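Local coordinates for protein sulfatase (Bacteroides fragilis CAG:558, PDB 6USS) that probably hydrolyses aryl sulfate esters as a calcium-dependent gut bacterial sulfatase, at residues 93-98 / 147-152. The protein carries 1 engineered substitution. Sequence-based numbering, arbitrary orientation.
Sequences CSLITG and TSLAEI
Leu149 N, in the first turn of helix 149-155, donates to Ile96 O in the last turn of helix 88-97, with an N-O distance of 3.0 Å. The N-H...O angle is 151°, and the nitrogen lies in the plane of the Ile96 carbonyl. The CA atoms of Ile96 and Leu149 are 5.2 Å apart.

The side chains pack around this bond. Leu149 points toward helix 88-97, and its CB rests 3.7 Å from Ile96 O. With CG anti to the backbone N (chi1 168°), beside its carbonyl carbon, the CD2 branch lies near Leu95 O at 3.8 Å. Leu149 CD2 also loosely faces Leu95 CD1 at 4.4 Å. Helix 383-390 adds apolar contacts, with Phe383 against Leu95 and both Tyr384 and Leu388 against Leu149. Ile96 brings CG1 to 3.6 Å from Ser148 OG, a van der Waals contact. Val134, Phe168 and Met181 also pack on Ile96.

Ser148 is the N-cap of helix 149-155. Its OG lies anti to its own N (chi1 -178°) and accepts a weak bond from Ala150 N. The same OG donates to Met181 O. In the other segment, Thr97 OG1 bonds to Cys93 O at 2.6 Å. Thr97 N reaches that oxygen from the opposite face of the carbonyl plane.

The contact ties the end of one helix to the start of another in the buried interior of the sulfatase fold. Helix 88-97 begins at the engineered Cys88, a calcium ligand in this structure. Near a helix C-terminus, a carbonyl such as that of Ile96 can lack an i+4 N-H partner within its helix. First-turn N-H groups such as Leu149 N have no carbonyl four residues back in theirs. The bond therefore pairs two buried backbone polar groups in a largely apolar setting.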
# COMPACT_ATOMS: atom_id res chain seq x y z
N CYS A 93 7.00 -5.65 -16.74
CA CYS A 93 5.87 -4.76 -17.03
C CYS A 93 4.76 -5.47 -17.80
O CYS A 93 3.58 -5.18 -17.59
CB CYS A 93 6.37 -3.55 -17.82
SG CYS A 93 7.37 -2.44 -16.85
N SER A 94 5.11 -6.41 -18.68
CA SER A 94 4.09 -7.21 -19.34
C SER A 94 3.34 -8.09 -18.35
O SER A 94 2.12 -8.26 -18.46
CB SER A 94 4.74 -8.06 -20.44
OG SER A 94 5.15 -7.24 -21.54
N LEU A 95 4.06 -8.68 -17.38
CA LEU A 95 3.43 -9.49 -16.35
C LEU A 95 2.41 -8.68 -15.57
O LEU A 95 1.26 -9.11 -15.38
CB LEU A 95 4.49 -10.03 -15.39
CG LEU A 95 3.92 -10.50 -14.05
CD1 LEU A 95 3.25 -11.85 -14.19
CD2 LEU A 95 5.01 -10.54 -13.00
N ILE A 96 2.82 -7.50 -15.11
CA ILE A 96 2.00 -6.68 -14.22
C ILE A 96 0.87 -5.96 -14.96
O ILE A 96 -0.13 -5.58 -14.33
CB ILE A 96 2.93 -5.72 -13.47
CG1 ILE A 96 2.41 -5.48 -12.05
CG2 ILE A 96 3.10 -4.41 -14.23
CD1 ILE A 96 2.52 -6.70 -11.14
N THR A 97 0.97 -5.79 -16.28
CA THR A 97 -0.03 -5.08 -17.05
C THR A 97 -0.77 -5.94 -18.05
O THR A 97 -1.72 -5.45 -18.67
CB THR A 97 0.59 -3.90 -17.82
OG1 THR A 97 1.45 -4.41 -18.86
CG2 THR A 97 1.38 -2.95 -16.91
N GLY A 98 -0.36 -7.19 -18.27
CA GLY A 98 -1.04 -8.03 -19.24
C GLY A 98 -0.90 -7.57 -20.67
O GLY A 98 -1.68 -7.99 -21.53
N THR A 147 -3.88 -0.77 -15.53
CA THR A 147 -4.50 -1.34 -14.35
C THR A 147 -3.69 -2.55 -13.90
O THR A 147 -3.56 -3.53 -14.64
CB THR A 147 -5.94 -1.72 -14.66
OG1 THR A 147 -6.66 -0.53 -15.02
CG2 THR A 147 -6.59 -2.36 -13.46
N SER A 148 -3.14 -2.48 -12.68
CA SER A 148 -2.17 -3.45 -12.20
C SER A 148 -2.83 -4.78 -11.84
O SER A 148 -3.94 -4.82 -11.30
CB SER A 148 -1.43 -2.93 -10.98
OG SER A 148 -0.47 -3.88 -10.55
N LEU A 149 -2.11 -5.86 -12.12
CA LEU A 149 -2.58 -7.19 -11.75
C LEU A 149 -2.82 -7.30 -10.24
O LEU A 149 -3.79 -7.94 -9.81
CB LEU A 149 -1.57 -8.23 -12.23
CG LEU A 149 -1.68 -9.68 -11.74
CD1 LEU A 149 -2.97 -10.37 -12.17
CD2 LEU A 149 -0.50 -10.46 -12.24
N ALA A 150 -1.94 -6.70 -9.43
CA ALA A 150 -2.09 -6.79 -7.98
C ALA A 150 -3.26 -5.96 -7.47
O ALA A 150 -3.86 -6.31 -6.44
CB ALA A 150 -0.80 -6.34 -7.28
N GLU A 151 -3.57 -4.85 -8.15
CA GLU A 151 -4.74 -4.05 -7.80
C GLU A 151 -6.02 -4.86 -7.97
O GLU A 151 -6.93 -4.78 -7.13
CB GLU A 151 -4.79 -2.79 -8.66
CG GLU A 151 -5.73 -1.69 -8.14
CD GLU A 151 -5.24 -1.05 -6.83
OE1 GLU A 151 -4.02 -0.79 -6.71
OE2 GLU A 151 -6.08 -0.80 -5.93
N ILE A 152 -6.12 -5.65 -9.04
CA ILE A 152 -7.34 -6.39 -9.30
C ILE A 152 -7.51 -7.52 -8.30
O ILE A 152 -8.62 -7.77 -7.80
CB ILE A 152 -7.36 -6.90 -10.76
CG1 ILE A 152 -7.28 -5.73 -11.74
CG2 ILE A 152 -8.62 -7.66 -11.02
CD1 ILE A 152 -7.21 -6.21 -13.17